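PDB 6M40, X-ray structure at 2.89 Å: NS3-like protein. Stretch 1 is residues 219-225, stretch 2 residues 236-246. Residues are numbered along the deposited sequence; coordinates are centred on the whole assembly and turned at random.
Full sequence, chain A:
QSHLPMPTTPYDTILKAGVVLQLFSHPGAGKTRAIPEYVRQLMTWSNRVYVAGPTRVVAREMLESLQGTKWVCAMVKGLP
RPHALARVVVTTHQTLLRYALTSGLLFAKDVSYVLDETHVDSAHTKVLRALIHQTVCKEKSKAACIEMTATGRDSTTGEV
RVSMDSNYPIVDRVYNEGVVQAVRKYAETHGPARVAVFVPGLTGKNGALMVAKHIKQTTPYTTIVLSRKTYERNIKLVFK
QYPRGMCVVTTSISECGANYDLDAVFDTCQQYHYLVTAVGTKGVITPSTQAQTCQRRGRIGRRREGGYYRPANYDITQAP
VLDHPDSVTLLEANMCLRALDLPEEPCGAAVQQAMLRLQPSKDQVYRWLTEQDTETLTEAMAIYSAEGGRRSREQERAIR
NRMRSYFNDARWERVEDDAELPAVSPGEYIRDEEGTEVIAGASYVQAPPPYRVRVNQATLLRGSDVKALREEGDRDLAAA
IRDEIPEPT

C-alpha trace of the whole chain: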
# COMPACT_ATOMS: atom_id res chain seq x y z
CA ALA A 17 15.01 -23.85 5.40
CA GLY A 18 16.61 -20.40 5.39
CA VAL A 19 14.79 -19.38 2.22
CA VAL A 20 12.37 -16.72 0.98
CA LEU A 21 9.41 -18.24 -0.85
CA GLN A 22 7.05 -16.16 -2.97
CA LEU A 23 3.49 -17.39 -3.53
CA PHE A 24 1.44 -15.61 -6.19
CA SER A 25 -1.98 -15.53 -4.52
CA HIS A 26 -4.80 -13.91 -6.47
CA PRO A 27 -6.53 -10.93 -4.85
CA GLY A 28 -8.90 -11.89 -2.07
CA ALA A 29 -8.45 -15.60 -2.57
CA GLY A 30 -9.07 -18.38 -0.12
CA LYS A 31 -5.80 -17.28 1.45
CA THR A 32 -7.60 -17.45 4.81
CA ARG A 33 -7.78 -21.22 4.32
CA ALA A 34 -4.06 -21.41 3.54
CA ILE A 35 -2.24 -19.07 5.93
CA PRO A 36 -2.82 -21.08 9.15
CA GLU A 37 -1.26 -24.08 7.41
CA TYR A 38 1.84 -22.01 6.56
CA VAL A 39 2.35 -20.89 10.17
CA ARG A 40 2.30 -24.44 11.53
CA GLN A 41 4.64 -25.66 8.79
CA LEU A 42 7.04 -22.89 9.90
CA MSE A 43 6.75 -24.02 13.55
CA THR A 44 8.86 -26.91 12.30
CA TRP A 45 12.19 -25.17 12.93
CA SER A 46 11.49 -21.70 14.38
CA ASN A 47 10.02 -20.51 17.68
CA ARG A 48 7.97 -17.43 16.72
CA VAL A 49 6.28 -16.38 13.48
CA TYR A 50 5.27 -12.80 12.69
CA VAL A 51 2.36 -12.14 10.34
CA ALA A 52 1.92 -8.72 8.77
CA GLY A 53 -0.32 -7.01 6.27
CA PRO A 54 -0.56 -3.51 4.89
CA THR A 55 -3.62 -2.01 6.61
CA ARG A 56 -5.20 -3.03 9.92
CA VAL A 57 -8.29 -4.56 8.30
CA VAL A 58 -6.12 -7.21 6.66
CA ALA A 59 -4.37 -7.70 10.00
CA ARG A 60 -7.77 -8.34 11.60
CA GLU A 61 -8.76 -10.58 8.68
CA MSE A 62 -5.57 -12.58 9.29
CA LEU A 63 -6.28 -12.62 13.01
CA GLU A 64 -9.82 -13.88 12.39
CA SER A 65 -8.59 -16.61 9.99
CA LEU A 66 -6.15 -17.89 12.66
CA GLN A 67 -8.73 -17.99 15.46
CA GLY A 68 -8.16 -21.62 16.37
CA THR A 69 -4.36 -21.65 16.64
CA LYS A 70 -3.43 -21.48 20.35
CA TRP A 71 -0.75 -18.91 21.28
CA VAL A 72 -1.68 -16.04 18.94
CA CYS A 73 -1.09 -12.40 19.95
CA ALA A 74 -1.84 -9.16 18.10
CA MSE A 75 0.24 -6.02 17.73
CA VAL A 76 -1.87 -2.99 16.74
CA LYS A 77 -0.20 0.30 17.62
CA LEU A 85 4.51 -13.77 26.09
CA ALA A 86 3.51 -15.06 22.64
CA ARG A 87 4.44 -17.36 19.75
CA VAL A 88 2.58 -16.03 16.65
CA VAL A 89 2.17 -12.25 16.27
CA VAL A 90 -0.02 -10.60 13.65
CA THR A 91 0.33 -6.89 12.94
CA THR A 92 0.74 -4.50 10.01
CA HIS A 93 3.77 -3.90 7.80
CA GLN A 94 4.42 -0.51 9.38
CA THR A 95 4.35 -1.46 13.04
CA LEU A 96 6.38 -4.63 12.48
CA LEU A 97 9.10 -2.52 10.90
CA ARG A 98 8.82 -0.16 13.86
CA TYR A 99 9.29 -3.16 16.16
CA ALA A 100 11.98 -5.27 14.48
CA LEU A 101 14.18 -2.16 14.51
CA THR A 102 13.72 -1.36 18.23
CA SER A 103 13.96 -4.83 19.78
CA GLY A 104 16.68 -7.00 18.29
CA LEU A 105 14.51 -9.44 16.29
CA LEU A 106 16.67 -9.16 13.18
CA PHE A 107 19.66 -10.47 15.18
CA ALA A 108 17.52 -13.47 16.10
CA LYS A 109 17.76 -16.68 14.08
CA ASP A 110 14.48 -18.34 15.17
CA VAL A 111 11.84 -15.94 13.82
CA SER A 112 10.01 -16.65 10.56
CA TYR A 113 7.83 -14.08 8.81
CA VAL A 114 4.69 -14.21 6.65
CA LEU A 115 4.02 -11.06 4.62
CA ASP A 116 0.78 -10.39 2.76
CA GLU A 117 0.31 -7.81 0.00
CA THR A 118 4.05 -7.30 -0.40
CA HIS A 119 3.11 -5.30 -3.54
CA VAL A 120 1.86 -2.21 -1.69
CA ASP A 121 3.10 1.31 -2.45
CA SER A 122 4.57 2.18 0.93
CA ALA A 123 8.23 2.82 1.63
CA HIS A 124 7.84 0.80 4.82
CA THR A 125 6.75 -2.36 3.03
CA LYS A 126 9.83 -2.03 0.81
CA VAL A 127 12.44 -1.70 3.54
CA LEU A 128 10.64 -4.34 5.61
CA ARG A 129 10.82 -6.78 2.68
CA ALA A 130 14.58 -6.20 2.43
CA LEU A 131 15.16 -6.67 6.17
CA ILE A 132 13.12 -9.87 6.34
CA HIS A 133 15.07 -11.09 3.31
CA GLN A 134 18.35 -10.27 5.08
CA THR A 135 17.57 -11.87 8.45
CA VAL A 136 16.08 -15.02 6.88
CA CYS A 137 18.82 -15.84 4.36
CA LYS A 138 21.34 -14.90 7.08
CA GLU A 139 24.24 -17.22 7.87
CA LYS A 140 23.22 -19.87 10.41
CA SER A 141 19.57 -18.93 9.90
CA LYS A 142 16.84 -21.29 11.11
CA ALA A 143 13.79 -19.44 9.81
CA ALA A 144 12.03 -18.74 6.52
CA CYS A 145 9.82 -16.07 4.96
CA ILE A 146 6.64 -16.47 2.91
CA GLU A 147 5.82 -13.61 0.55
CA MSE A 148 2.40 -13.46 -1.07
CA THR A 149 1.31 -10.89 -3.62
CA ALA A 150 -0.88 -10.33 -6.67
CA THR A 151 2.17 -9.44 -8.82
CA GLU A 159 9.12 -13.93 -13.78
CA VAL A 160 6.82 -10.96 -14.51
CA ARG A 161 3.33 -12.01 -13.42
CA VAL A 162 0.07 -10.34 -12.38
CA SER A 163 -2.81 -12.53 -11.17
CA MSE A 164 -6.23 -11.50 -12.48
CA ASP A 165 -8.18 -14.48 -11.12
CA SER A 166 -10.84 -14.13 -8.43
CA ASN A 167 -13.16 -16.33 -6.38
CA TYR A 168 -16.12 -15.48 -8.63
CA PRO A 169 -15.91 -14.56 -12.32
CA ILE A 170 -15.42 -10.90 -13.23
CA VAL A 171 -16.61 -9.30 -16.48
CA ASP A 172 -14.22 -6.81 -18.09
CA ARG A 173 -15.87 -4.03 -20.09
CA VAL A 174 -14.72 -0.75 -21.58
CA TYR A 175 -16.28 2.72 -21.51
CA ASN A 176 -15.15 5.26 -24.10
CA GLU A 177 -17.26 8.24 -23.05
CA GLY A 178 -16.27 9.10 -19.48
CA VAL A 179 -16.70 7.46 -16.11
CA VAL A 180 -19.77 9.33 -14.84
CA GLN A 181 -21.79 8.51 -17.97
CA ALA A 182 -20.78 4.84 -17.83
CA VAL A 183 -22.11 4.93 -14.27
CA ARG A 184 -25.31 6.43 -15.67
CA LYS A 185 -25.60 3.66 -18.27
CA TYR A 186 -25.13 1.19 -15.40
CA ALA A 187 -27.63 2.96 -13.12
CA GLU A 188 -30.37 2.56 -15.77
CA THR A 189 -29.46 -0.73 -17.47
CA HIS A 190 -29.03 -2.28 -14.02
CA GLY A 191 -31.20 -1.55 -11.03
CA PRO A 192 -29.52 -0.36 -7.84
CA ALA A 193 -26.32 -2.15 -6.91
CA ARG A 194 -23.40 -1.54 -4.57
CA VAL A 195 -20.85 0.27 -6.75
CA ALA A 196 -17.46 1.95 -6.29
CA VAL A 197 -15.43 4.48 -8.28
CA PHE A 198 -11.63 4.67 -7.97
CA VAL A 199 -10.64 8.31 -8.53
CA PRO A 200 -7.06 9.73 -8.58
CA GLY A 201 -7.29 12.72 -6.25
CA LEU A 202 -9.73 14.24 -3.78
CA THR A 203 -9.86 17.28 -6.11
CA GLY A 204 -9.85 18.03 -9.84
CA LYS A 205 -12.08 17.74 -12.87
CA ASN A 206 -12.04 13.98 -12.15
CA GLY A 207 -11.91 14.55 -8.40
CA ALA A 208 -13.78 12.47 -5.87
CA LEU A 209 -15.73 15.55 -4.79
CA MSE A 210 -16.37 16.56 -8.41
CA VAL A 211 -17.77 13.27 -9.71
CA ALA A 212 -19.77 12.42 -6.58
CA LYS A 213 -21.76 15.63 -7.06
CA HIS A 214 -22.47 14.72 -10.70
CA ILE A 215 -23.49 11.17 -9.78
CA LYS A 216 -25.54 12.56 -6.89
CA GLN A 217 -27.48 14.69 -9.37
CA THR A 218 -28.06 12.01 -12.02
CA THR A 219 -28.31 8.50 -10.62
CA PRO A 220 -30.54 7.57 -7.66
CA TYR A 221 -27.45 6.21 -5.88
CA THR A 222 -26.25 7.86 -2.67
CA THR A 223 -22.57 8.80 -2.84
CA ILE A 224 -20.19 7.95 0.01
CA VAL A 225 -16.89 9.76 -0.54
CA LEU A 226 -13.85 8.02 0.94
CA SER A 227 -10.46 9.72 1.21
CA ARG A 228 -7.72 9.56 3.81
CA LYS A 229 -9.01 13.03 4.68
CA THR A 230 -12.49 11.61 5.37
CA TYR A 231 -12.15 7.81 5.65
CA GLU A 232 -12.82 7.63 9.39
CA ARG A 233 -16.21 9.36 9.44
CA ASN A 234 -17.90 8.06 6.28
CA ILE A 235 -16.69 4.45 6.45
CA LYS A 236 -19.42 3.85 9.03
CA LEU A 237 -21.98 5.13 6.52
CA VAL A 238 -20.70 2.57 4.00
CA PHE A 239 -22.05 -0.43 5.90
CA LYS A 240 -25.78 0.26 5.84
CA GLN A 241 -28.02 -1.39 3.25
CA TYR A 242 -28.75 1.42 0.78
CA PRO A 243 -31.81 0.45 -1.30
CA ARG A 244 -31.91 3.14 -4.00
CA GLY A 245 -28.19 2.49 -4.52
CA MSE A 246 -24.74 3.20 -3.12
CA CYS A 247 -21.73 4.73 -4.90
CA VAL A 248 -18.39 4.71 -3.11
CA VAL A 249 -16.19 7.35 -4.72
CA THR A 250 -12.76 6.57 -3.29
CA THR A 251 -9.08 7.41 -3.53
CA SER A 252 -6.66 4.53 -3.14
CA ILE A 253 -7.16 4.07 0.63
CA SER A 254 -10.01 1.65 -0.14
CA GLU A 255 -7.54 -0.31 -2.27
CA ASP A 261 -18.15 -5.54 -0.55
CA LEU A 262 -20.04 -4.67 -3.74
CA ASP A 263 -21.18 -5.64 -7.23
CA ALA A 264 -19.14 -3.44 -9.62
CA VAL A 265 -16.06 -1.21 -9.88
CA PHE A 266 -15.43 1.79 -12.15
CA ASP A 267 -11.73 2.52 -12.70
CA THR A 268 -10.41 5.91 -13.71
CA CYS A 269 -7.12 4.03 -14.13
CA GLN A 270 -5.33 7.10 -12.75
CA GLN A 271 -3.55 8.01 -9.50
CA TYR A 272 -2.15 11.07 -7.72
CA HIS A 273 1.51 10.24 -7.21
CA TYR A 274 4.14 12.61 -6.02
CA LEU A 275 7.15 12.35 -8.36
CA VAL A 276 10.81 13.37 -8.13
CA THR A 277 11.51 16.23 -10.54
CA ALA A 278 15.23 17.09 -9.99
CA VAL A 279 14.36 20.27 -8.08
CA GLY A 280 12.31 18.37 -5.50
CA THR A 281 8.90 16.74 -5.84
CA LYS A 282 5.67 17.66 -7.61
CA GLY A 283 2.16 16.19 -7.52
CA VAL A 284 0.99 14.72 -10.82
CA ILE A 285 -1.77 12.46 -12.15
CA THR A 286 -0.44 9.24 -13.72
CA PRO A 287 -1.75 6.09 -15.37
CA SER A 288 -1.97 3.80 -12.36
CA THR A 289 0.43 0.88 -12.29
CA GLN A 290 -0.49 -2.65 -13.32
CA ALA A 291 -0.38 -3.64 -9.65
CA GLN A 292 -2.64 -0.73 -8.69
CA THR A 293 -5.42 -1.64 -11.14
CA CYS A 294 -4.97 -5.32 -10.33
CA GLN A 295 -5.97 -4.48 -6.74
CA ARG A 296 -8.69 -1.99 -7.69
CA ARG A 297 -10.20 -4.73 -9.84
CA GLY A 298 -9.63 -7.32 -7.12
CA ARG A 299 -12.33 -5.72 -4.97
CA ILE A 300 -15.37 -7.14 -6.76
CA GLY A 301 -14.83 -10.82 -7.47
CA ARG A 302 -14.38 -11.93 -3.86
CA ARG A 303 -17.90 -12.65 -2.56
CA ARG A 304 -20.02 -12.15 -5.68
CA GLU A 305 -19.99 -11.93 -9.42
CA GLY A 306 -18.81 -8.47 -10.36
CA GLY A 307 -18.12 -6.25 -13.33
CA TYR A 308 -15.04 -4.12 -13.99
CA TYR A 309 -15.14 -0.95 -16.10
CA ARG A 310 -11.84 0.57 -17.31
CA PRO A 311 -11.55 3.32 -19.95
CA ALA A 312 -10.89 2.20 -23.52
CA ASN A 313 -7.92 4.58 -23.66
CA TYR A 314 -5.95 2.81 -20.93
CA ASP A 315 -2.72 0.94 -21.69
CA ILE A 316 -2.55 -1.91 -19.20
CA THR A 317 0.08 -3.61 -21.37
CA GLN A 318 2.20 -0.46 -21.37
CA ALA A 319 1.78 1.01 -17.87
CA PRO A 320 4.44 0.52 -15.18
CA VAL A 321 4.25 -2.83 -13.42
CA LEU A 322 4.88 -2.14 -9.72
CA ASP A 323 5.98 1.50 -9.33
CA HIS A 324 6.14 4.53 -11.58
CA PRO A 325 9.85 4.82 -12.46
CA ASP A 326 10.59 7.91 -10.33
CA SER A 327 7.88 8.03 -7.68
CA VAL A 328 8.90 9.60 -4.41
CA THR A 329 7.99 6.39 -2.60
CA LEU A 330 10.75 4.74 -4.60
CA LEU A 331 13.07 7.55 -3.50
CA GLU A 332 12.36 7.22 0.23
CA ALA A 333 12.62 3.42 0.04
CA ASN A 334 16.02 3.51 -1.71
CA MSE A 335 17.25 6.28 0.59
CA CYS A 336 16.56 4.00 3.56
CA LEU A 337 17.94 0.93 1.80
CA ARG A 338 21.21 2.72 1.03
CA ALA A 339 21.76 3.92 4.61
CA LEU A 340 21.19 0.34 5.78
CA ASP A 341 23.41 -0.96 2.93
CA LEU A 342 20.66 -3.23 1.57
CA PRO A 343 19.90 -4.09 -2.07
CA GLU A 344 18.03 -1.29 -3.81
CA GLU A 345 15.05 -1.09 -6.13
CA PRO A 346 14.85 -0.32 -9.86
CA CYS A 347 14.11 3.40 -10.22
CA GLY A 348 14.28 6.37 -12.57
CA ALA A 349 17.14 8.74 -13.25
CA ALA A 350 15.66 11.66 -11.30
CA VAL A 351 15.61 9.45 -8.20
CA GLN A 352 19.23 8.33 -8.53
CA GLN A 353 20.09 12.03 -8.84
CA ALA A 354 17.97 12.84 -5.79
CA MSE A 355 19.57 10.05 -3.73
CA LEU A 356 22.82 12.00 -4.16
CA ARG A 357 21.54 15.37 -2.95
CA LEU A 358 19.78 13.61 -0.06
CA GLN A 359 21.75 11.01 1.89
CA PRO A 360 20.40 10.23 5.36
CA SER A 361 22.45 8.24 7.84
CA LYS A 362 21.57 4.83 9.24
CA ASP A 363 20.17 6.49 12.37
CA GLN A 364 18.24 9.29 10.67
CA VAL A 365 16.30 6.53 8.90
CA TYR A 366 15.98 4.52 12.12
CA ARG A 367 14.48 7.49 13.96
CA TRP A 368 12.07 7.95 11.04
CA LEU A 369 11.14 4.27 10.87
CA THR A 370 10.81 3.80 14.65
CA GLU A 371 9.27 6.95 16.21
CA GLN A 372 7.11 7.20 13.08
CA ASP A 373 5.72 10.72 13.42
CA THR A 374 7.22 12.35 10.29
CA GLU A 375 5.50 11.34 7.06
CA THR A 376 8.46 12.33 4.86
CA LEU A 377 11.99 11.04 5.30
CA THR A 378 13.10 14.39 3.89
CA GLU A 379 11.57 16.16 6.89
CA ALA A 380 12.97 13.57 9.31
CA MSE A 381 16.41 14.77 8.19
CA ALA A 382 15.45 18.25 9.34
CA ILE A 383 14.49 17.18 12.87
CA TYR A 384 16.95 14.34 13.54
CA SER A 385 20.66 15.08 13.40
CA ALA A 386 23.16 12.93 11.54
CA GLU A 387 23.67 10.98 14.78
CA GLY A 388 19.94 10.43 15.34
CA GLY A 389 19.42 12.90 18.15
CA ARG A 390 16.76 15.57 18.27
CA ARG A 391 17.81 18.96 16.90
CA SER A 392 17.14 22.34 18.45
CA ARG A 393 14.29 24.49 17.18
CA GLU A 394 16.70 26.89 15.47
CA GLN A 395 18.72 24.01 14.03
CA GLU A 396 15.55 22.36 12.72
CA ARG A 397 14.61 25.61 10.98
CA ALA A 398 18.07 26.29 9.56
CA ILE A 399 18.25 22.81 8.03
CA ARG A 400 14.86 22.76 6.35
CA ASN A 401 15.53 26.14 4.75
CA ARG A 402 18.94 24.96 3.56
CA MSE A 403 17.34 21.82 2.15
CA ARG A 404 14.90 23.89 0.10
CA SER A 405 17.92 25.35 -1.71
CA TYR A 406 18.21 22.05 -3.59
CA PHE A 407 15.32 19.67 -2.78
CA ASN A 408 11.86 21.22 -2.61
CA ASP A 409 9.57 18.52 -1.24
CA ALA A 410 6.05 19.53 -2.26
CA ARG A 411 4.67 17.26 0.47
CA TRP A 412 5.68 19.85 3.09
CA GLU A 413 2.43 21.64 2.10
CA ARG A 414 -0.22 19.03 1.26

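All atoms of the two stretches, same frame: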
# COMPACT_ATOMS: atom_id res chain seq x y z
N THR A 219 -27.83 9.80 -11.04
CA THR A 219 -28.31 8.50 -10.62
C THR A 219 -29.04 8.59 -9.28
O THR A 219 -28.83 9.54 -8.52
CB THR A 219 -27.16 7.51 -10.51
OG1 THR A 219 -26.29 7.91 -9.44
CG2 THR A 219 -26.36 7.46 -11.81
N PRO A 220 -29.90 7.62 -8.98
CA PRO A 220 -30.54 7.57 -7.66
C PRO A 220 -29.64 7.05 -6.55
O PRO A 220 -30.09 6.93 -5.41
CB PRO A 220 -31.73 6.62 -7.89
CG PRO A 220 -31.24 5.69 -8.97
CD PRO A 220 -30.36 6.53 -9.86
N TYR A 221 -28.39 6.71 -6.87
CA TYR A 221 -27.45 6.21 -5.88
C TYR A 221 -27.07 7.32 -4.90
O TYR A 221 -27.01 8.49 -5.26
CB TYR A 221 -26.18 5.68 -6.55
CG TYR A 221 -26.33 4.48 -7.47
CD1 TYR A 221 -27.56 4.13 -8.02
CD2 TYR A 221 -25.23 3.70 -7.78
CE1 TYR A 221 -27.68 3.03 -8.85
CE2 TYR A 221 -25.34 2.60 -8.61
CZ TYR A 221 -26.57 2.27 -9.15
OH TYR A 221 -26.69 1.18 -9.98
N THR A 222 -26.80 6.93 -3.66
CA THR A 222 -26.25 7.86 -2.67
C THR A 222 -24.74 7.69 -2.63
O THR A 222 -24.23 6.57 -2.52
CB THR A 222 -26.83 7.61 -1.27
OG1 THR A 222 -25.86 6.96 -0.44
CG2 THR A 222 -28.10 6.77 -1.34
N THR A 223 -24.02 8.81 -2.71
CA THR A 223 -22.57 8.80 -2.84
C THR A 223 -21.90 8.92 -1.48
O THR A 223 -22.17 9.86 -0.72
CB THR A 223 -22.09 9.93 -3.75
OG1 THR A 223 -22.41 11.19 -3.15
CG2 THR A 223 -22.75 9.84 -5.12
N ILE A 224 -21.00 7.98 -1.21
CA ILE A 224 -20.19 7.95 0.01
C ILE A 224 -18.75 8.21 -0.44
O ILE A 224 -18.11 7.34 -1.03
CB ILE A 224 -20.34 6.62 0.75
CG1 ILE A 224 -21.26 6.79 1.96
CG2 ILE A 224 -18.99 6.05 1.17
CD1 ILE A 224 -21.61 5.49 2.68
N VAL A 225 -18.26 9.41 -0.18
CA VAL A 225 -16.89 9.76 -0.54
C VAL A 225 -15.94 9.20 0.50
O VAL A 225 -16.20 9.28 1.71
CB VAL A 225 -16.74 11.28 -0.68
CG1 VAL A 225 -15.38 11.63 -1.27
CG2 VAL A 225 -17.86 11.85 -1.54
N LYS A 236 -18.24 4.35 8.32
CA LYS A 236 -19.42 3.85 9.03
C LYS A 236 -20.63 3.88 8.11
O LYS A 236 -21.37 2.89 8.01
CB LYS A 236 -19.66 4.69 10.28
CG LYS A 236 -18.39 5.22 10.92
CD LYS A 236 -17.40 4.11 11.21
CE LYS A 236 -15.97 4.60 11.14
NZ LYS A 236 -15.69 5.70 12.10
N LEU A 237 -20.85 5.01 7.43
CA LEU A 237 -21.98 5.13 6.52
C LEU A 237 -21.98 4.04 5.46
O LEU A 237 -23.04 3.67 4.95
CB LEU A 237 -21.97 6.51 5.86
CG LEU A 237 -22.13 7.71 6.79
CD1 LEU A 237 -22.01 9.01 6.01
CD2 LEU A 237 -23.46 7.64 7.51
N VAL A 238 -20.80 3.51 5.12
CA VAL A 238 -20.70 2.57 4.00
C VAL A 238 -21.35 1.23 4.28
O VAL A 238 -21.56 0.45 3.34
CB VAL A 238 -19.23 2.32 3.62
CG1 VAL A 238 -18.77 0.98 4.16
CG2 VAL A 238 -19.07 2.36 2.11
N PHE A 239 -21.67 0.92 5.53
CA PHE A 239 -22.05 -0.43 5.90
C PHE A 239 -23.55 -0.63 6.03
O PHE A 239 -23.99 -1.75 6.30
CB PHE A 239 -21.34 -0.83 7.19
CG PHE A 239 -19.87 -1.03 7.01
CD1 PHE A 239 -19.39 -1.82 5.98
CD2 PHE A 239 -18.96 -0.41 7.85
CE1 PHE A 239 -18.04 -2.01 5.80
CE2 PHE A 239 -17.60 -0.60 7.68
CZ PHE A 239 -17.14 -1.40 6.65
N LYS A 240 -24.34 0.42 5.85
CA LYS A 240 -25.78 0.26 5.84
C LYS A 240 -26.24 -0.27 4.48
O LYS A 240 -25.56 -0.13 3.47
CB LYS A 240 -26.47 1.59 6.16
CG LYS A 240 -26.13 2.11 7.54
CD LYS A 240 -25.93 3.61 7.55
CE LYS A 240 -25.48 4.09 8.92
NZ LYS A 240 -25.15 5.54 8.93
N GLN A 241 -27.42 -0.91 4.48
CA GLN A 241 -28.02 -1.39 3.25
C GLN A 241 -28.74 -0.23 2.57
O GLN A 241 -29.80 0.21 3.03
CB GLN A 241 -28.99 -2.53 3.53
CG GLN A 241 -28.40 -3.69 4.32
CD GLN A 241 -28.89 -3.73 5.76
OE1 GLN A 241 -29.97 -4.25 6.05
NE2 GLN A 241 -28.10 -3.18 6.67
N TYR A 242 -28.15 0.30 1.49
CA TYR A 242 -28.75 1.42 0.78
C TYR A 242 -29.61 0.90 -0.36
O TYR A 242 -29.07 0.28 -1.29
CB TYR A 242 -27.67 2.35 0.25
CG TYR A 242 -26.92 3.08 1.34
CD1 TYR A 242 -27.42 4.27 1.87
CD2 TYR A 242 -25.72 2.59 1.84
CE1 TYR A 242 -26.74 4.95 2.87
CE2 TYR A 242 -25.04 3.26 2.84
CZ TYR A 242 -25.55 4.44 3.35
OH TYR A 242 -24.87 5.10 4.34
N PRO A 243 -30.92 1.13 -0.35
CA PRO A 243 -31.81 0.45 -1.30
C PRO A 243 -31.91 1.11 -2.67
O PRO A 243 -32.01 0.42 -3.69
CB PRO A 243 -33.16 0.46 -0.58
CG PRO A 243 -33.11 1.73 0.26
CD PRO A 243 -31.68 1.87 0.69
N ARG A 244 -31.93 2.45 -2.71
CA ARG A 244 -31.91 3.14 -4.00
C ARG A 244 -30.56 3.04 -4.68
O ARG A 244 -30.47 3.25 -5.90
CB ARG A 244 -32.31 4.61 -3.82
CG ARG A 244 -33.75 4.86 -3.33
CD ARG A 244 -34.82 4.24 -4.24
NE ARG A 244 -35.90 3.65 -3.44
CZ ARG A 244 -36.50 2.50 -3.71
NH1 ARG A 244 -36.14 1.78 -4.76
NH2 ARG A 244 -37.46 2.06 -2.91
N GLY A 245 -29.50 2.72 -3.94
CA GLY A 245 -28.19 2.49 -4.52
C GLY A 245 -27.07 3.22 -3.79
O GLY A 245 -27.25 4.32 -3.26
N MSE A 246 -25.90 2.59 -3.76
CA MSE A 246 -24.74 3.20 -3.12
C MSE A 246 -23.56 3.34 -4.08
O MSE A 246 -23.21 2.39 -4.79
CB MSE A 246 -24.31 2.37 -1.91
CG MSE A 246 -22.82 2.49 -1.63
SE MSE A 246 -22.29 1.55 0.01
CE MSE A 246 -21.50 -0.05 -0.83

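Stretch 1 enters as a loop and becomes a strand at Thr 222, which runs through Val 225 and continues later in the chain. Stretch 2 leaves a weakly bonded helix near Lys 236 and Leu 237. A type I beta turn from Leu 237 to Lys 240 follows, and the chain then runs as loop to Gly 245. At Met 246 it joins the strand of stretch 1 in a parallel bridge with Thr 222, with the CA atoms of the two residues 4.9 Å apart.

One hydrogen bond links the two stretches. The backbone N of Thr 222 donates to O of Gly 245 at 2.7 Å, and the angle at the hydrogen, 169°, is nearly straight. The same carbonyl receives a second, softer approach: CA of Tyr 221 lies 3.2 Å from O of Gly 245 in a CA-H...O contact. A similar contact runs the other way across the bridge, where CA of Met 246 is 3.5 Å from O of Thr 222. The CA atoms of the two stretches come nearest at Tyr 221 and Gly 245, where the two CA atoms are 4.0 Å apart.

Gly 245 fits this close approach because it has no side chain. Its CA sits over one face of the Tyr 221 ring, 4.3 Å from the ring centroid, as a CH-pi contact. A CB here would point toward stretch 1 and come 2.5 Å from CD1 of Tyr 221, which is a clash. The backbone angles, phi 133° and psi 147°, call for glycine on their own, since a CB would also be jammed against the carbonyl O of Arg 244. The Tyr 221 ring also packs near backbone oxygens: CD1 of Tyr 221 is 3.7 Å from O of Arg 244, and CD2 of Tyr 221 is 3.8 Å from O of Met 246.

Before the strand, O of Pro 220 lies 3.6 Å from CB of Arg 244. The CB of Arg 244 points toward stretch 1, but the end of its side chain leads away. Met 246 is a selenomethionine. Its side chain lies on the same face of the sheet as that of Thr 222.

Further along the strand, Ile 224 is the main apolar contact. It has the largest area covered by the other stretch, 102 Å² of its surface. Its CD1 reaches the start of the turn, 3.4 Å from CB of Leu 237 and 3.2 Å from the backbone N of Val 238. Its CG2 meets CG2 of Val 238 at 3.8 Å. CD1 of Ile 224 also lies 4.1 Å from CE2 of Tyr 242.

Tyr 242 ties these parts together. Its OH donates a very short hydrogen bond, 2.4 Å, to O of Leu 237, joining the later loop to the start of the turn. OG1 of Thr 222 lies over one face of its ring, 3.9 Å from CD1 of Tyr 242. Thr 223 alternates away from stretch 2 and makes no contact with it.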